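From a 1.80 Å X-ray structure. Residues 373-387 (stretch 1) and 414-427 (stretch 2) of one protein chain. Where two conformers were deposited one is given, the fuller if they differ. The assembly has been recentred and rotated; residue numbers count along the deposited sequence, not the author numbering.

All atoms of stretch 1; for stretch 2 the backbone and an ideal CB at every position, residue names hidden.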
# COMPACT_ATOMS: atom_id res chain seq x y z
N THR A 373 9.17 11.33 20.95
CA THR A 373 10.46 11.21 20.28
C THR A 373 10.34 10.70 18.85
O THR A 373 11.34 10.26 18.27
CB THR A 373 11.39 10.28 21.07
OG1 THR A 373 10.80 8.98 21.16
CG2 THR A 373 11.66 10.82 22.48
N GLU A 374 9.13 10.72 18.28
CA GLU A 374 8.93 10.15 16.94
C GLU A 374 9.82 10.83 15.90
O GLU A 374 10.36 10.17 15.01
CB GLU A 374 7.45 10.24 16.54
CG GLU A 374 6.83 11.64 16.61
CD GLU A 374 6.11 11.90 17.94
OE1 GLU A 374 5.18 12.73 17.98
OE2 GLU A 374 6.47 11.24 18.94
N ALA A 375 9.99 12.16 16.00
CA ALA A 375 10.82 12.85 15.02
C ALA A 375 12.28 12.42 15.13
O ALA A 375 12.97 12.29 14.11
CB ALA A 375 10.69 14.36 15.17
N GLN A 376 12.78 12.18 16.36
CA GLN A 376 14.16 11.74 16.50
C GLN A 376 14.35 10.33 15.96
O GLN A 376 15.41 10.00 15.44
CB GLN A 376 14.61 11.82 17.97
CG GLN A 376 16.11 11.58 18.14
CD GLN A 376 16.94 12.60 17.37
OE1 GLN A 376 16.67 13.80 17.42
NE2 GLN A 376 17.94 12.12 16.63
N ARG A 377 13.32 9.48 16.08
CA ARG A 377 13.40 8.16 15.47
C ARG A 377 13.58 8.26 13.95
O ARG A 377 14.38 7.53 13.36
CB ARG A 377 12.14 7.37 15.81
CG ARG A 377 12.01 6.07 15.05
CD ARG A 377 10.85 5.23 15.55
NE ARG A 377 10.62 4.06 14.70
CZ ARG A 377 9.99 4.11 13.52
NH1 ARG A 377 9.53 5.27 13.04
NH2 ARG A 377 9.81 2.99 12.83
N ILE A 378 12.83 9.16 13.30
CA ILE A 378 12.96 9.31 11.85
C ILE A 378 14.36 9.83 11.51
O ILE A 378 15.01 9.35 10.57
CB ILE A 378 11.85 10.23 11.31
CG1 ILE A 378 10.46 9.64 11.58
CG2 ILE A 378 12.06 10.49 9.79
CD1 ILE A 378 10.20 8.26 10.97
N ILE A 379 14.84 10.83 12.26
CA ILE A 379 16.16 11.38 12.00
C ILE A 379 17.23 10.31 12.15
O ILE A 379 18.15 10.23 11.33
CB ILE A 379 16.42 12.60 12.92
CG1 ILE A 379 15.54 13.77 12.44
CG2 ILE A 379 17.90 12.97 12.89
CD1 ILE A 379 15.46 14.94 13.43
N ASP A 380 17.09 9.42 13.15
CA ASP A 380 18.03 8.31 13.31
C ASP A 380 17.99 7.33 12.12
O ASP A 380 19.03 6.84 11.68
CB ASP A 380 17.75 7.56 14.62
CG ASP A 380 18.10 8.39 15.86
OD1 ASP A 380 18.60 9.52 15.70
OD2 ASP A 380 17.85 7.92 16.99
N ILE A 381 16.79 7.01 11.63
CA ILE A 381 16.70 6.17 10.43
C ILE A 381 17.39 6.86 9.25
O ILE A 381 18.19 6.25 8.52
CB ILE A 381 15.23 5.84 10.12
CG1 ILE A 381 14.66 4.93 11.21
CG2 ILE A 381 15.11 5.17 8.72
CD1 ILE A 381 13.13 4.85 11.21
N CYS A 382 17.13 8.16 9.07
CA CYS A 382 17.74 8.91 7.99
C CYS A 382 19.26 8.94 8.13
O CYS A 382 19.98 8.80 7.14
CB CYS A 382 17.18 10.33 7.96
SG CYS A 382 15.47 10.41 7.40
N GLU A 383 19.76 9.13 9.36
CA GLU A 383 21.20 9.11 9.57
C GLU A 383 21.79 7.76 9.20
O GLU A 383 22.88 7.69 8.64
CB GLU A 383 21.53 9.46 11.03
CG GLU A 383 21.39 10.95 11.33
CD GLU A 383 21.85 11.33 12.73
OE1 GLU A 383 21.71 10.53 13.68
OE2 GLU A 383 22.38 12.46 12.88
N GLY A 384 21.06 6.68 9.50
CA GLY A 384 21.51 5.36 9.09
C GLY A 384 21.56 5.19 7.58
O GLY A 384 22.50 4.60 7.05
N LEU A 385 20.54 5.70 6.88
CA LEU A 385 20.54 5.63 5.42
C LEU A 385 21.69 6.44 4.84
O LEU A 385 22.28 6.06 3.81
CB LEU A 385 19.20 6.14 4.87
CG LEU A 385 18.01 5.20 5.11
CD1 LEU A 385 16.72 5.83 4.60
CD2 LEU A 385 18.26 3.88 4.40
N LEU A 386 22.02 7.57 5.47
CA LEU A 386 23.07 8.44 4.97
C LEU A 386 24.45 7.83 5.17
O LEU A 386 25.41 8.27 4.52
CB LEU A 386 22.96 9.81 5.64
CG LEU A 386 21.75 10.65 5.19
CD1 LEU A 386 21.53 11.83 6.12
CD2 LEU A 386 21.94 11.11 3.75
N LYS A 387 24.57 6.83 6.05
CA LYS A 387 25.83 6.11 6.23
C LYS A 387 26.05 5.05 5.16
O LYS A 387 27.18 4.55 5.04
CB LYS A 387 25.88 5.44 7.61
CG LYS A 387 26.09 6.40 8.75
CD LYS A 387 25.92 5.71 10.09
CE LYS A 387 25.77 6.72 11.20
NZ LYS A 387 25.50 6.07 12.51
N UNK A 414 9.53 23.61 14.20
CA UNK A 414 10.88 23.77 13.66
C UNK A 414 11.64 22.45 13.70
O UNK A 414 12.38 22.11 12.76
CB UNK A 414 11.65 24.84 14.44
N UNK A 415 11.47 21.67 14.77
CA UNK A 415 12.08 20.34 14.81
C UNK A 415 11.45 19.41 13.79
O UNK A 415 12.13 18.53 13.24
CB UNK A 415 11.95 19.74 16.21
N UNK A 416 10.16 19.60 13.50
CA UNK A 416 9.50 18.82 12.46
C UNK A 416 10.09 19.15 11.09
O UNK A 416 10.33 18.24 10.28
CB UNK A 416 7.99 19.08 12.47
N UNK A 417 10.34 20.43 10.81
CA UNK A 417 10.96 20.81 9.54
C UNK A 417 12.36 20.20 9.42
O UNK A 417 12.73 19.71 8.35
CB UNK A 417 11.03 22.33 9.42
N UNK A 418 13.13 20.21 10.51
CA UNK A 418 14.43 19.54 10.49
C UNK A 418 14.29 18.06 10.14
O UNK A 418 15.06 17.53 9.32
CB UNK A 418 15.13 19.69 11.84
N UNK A 419 13.31 17.38 10.73
CA UNK A 419 13.10 15.97 10.43
C UNK A 419 12.77 15.76 8.96
O UNK A 419 13.32 14.86 8.30
CB UNK A 419 11.98 15.40 11.31
N UNK A 420 11.87 16.58 8.41
CA UNK A 420 11.54 16.45 7.00
C UNK A 420 12.76 16.73 6.12
O UNK A 420 12.92 16.10 5.06
CB UNK A 420 10.40 17.40 6.64
N UNK A 421 13.63 17.65 6.54
CA UNK A 421 14.86 17.89 5.78
C UNK A 421 15.73 16.64 5.78
O UNK A 421 16.26 16.26 4.73
CB UNK A 421 15.63 19.08 6.36
N UNK A 422 15.87 15.99 6.94
CA UNK A 422 16.61 14.73 6.98
C UNK A 422 15.99 13.69 6.07
O UNK A 422 16.71 12.91 5.44
CB UNK A 422 16.67 14.19 8.41
N UNK A 423 14.65 13.64 6.00
CA UNK A 423 14.00 12.72 5.06
C UNK A 423 14.42 13.04 3.63
O UNK A 423 14.77 12.14 2.86
CB UNK A 423 12.48 12.80 5.19
N UNK A 424 14.40 14.32 3.26
CA UNK A 424 14.84 14.70 1.91
C UNK A 424 16.29 14.30 1.67
O UNK A 424 16.63 13.74 0.61
CB UNK A 424 14.67 16.21 1.70
N UNK A 425 17.17 14.60 2.63
CA UNK A 425 18.58 14.25 2.48
C UNK A 425 18.77 12.76 2.28
O UNK A 425 19.63 12.33 1.50
CB UNK A 425 19.38 14.71 3.70
N UNK A 426 17.96 11.95 2.96
CA UNK A 426 18.15 10.50 2.89
C UNK A 426 17.47 9.87 1.68
O UNK A 426 17.60 8.65 1.50
CB UNK A 426 17.62 9.85 4.17
N UNK A 427 16.72 10.63 0.89
CA UNK A 427 16.13 10.07 -0.31
C UNK A 427 14.62 10.09 -0.43
O UNK A 427 14.08 9.50 -1.37
CB UNK A 427 16.59 8.62 -0.44

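Two helices run nearly parallel, their axes 8.9 Å apart at closest and crossing at 23°, so the positions facing stretch 1 recur every three or four residues.

Position 414 is out of reach of stretch 1, which sets no rule there; it is Val414. At 415 the CB points sideways with nothing nearby, but a long side chain could reach Ile379 and Gln376, so a polar or amphipathic one suits. Glu415 does this: its OE1 lies 3.7 Å from Ile379 CD1 and accepts a hydrogen bond from a water that also makes a weak one to Gln376 OE1.

Position 416 points away, yet the carboxylate of Glu374 would reward a long basic chain that turns back. Arg416 curls round to a long salt bridge, NH2 to Glu374 OE1 at 3.9 Å, and a water links the same two atoms. Position 417 is out of reach, and is Leu417.

At position 418 the ideal CB points sideways and lies 5.0 Å from Ile379 CD1; a flexible chain with a polar end would fit. Lys418 gives its NZ to the water held by Glu415.

Position 419 points toward stretch 1, its CB 4.2 Å from Ala375 CB and 4.1 Å from Ile379 CG1. A long, unbranched or γ-branched apolar chain, Met or Leu, suits. Met419 lays CG 3.7 Å from Ile378 CB and SD 3.9 Å from Ala375 CB.

Positions 420 and 421, pointing away and out of reach, are Trp420 and His421.

At 422 the CB is 3.9 Å from Cys382 CB, and Ile379, Glu383 and Leu386 offer a broad flank; a large apolar or aromatic side chain fits. Tyr422 puts one ring face over Ile379 CG2, which lies 3.9 Å from the ring centroid in a CH-pi contact. Ile379 is itself a knob among 415, 418, 419 and 422.

The CB of 423 looks sideways and lies 4.4 Å from Cys382 SG: small or medium apolar groups would serve. Cys423 places SG 3.5 Å from Ile378 CG2 and 4.0 Å from Cys382 SG, with no disulfide.

Position 424 points away; it is Ala424. At 425 the CB is 4.3 Å from Leu386 CD1, favouring an aliphatic group, and Leu425 makes that contact through its own CB.

Position 426 has its CB 3.8 Å from Cys382 CB and 4.1 Å from Leu385 CB, close quarters that favour a small residue. Ala426 packs its methyl there.

Position 427 has phi 120°, where a CB would jam against the preceding carbonyl; Gly427 closes the helix in a Schellman motif.

Stretch 2, residues 414-427: VERLKMWHYCALAG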
# COMPACT_ATOMS: atom_id res chain seq x y z
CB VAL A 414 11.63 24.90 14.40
CG1 VAL A 414 13.08 24.96 13.92
CG2 VAL A 414 10.94 26.24 14.13
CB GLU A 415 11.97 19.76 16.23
CG GLU A 415 12.73 18.44 16.45
CD GLU A 415 14.25 18.60 16.37
OE1 GLU A 415 14.91 17.70 15.80
OE2 GLU A 415 14.78 19.62 16.86
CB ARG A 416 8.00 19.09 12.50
CG ARG A 416 7.14 18.06 11.82
CD ARG A 416 7.70 16.64 12.02
NE ARG A 416 7.48 16.10 13.36
CZ ARG A 416 6.43 15.36 13.71
NH1 ARG A 416 5.48 15.08 12.82
NH2 ARG A 416 6.32 14.89 14.94
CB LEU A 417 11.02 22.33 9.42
CG LEU A 417 11.67 22.85 8.14
CD1 LEU A 417 10.84 22.44 6.93
CD2 LEU A 417 11.81 24.37 8.22
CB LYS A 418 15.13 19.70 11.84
CG LYS A 418 16.41 18.88 11.94
CD LYS A 418 17.16 19.13 13.27
CE LYS A 418 18.44 18.30 13.32
NZ LYS A 418 19.04 18.23 14.70
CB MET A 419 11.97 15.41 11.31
CG MET A 419 11.73 13.90 11.15
SD MET A 419 9.98 13.49 11.43
CE MET A 419 9.28 14.23 9.97
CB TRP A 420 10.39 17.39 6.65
CG TRP A 420 9.05 16.80 6.98
CD1 TRP A 420 8.31 16.98 8.14
CD2 TRP A 420 8.30 15.89 6.16
NE1 TRP A 420 7.15 16.25 8.07
CE2 TRP A 420 7.12 15.58 6.87
CE3 TRP A 420 8.51 15.32 4.90
CZ2 TRP A 420 6.15 14.72 6.35
CZ3 TRP A 420 7.55 14.46 4.39
CH2 TRP A 420 6.38 14.17 5.12
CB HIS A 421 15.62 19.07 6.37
CG HIS A 421 16.86 19.42 5.60
ND1 HIS A 421 18.07 19.70 6.21
CD2 HIS A 421 17.09 19.55 4.27
CE1 HIS A 421 18.98 19.98 5.30
NE2 HIS A 421 18.41 19.89 4.11
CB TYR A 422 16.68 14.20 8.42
CG TYR A 422 17.93 14.65 9.16
CD1 TYR A 422 17.95 15.87 9.80
CD2 TYR A 422 19.08 13.89 9.16
CE1 TYR A 422 19.09 16.31 10.46
CE2 TYR A 422 20.23 14.31 9.82
CZ TYR A 422 20.22 15.53 10.47
OH TYR A 422 21.33 15.97 11.14
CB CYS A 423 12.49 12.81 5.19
SG CYS A 423 11.87 12.05 6.70
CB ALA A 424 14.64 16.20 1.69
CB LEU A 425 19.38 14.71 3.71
CG LEU A 425 19.56 16.21 3.92
CD1 LEU A 425 20.29 16.46 5.23
CD2 LEU A 425 20.34 16.81 2.76
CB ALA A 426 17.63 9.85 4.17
O HOH W 1 4.24 14.32 16.40
O HOH W 2 17.26 16.87 16.12
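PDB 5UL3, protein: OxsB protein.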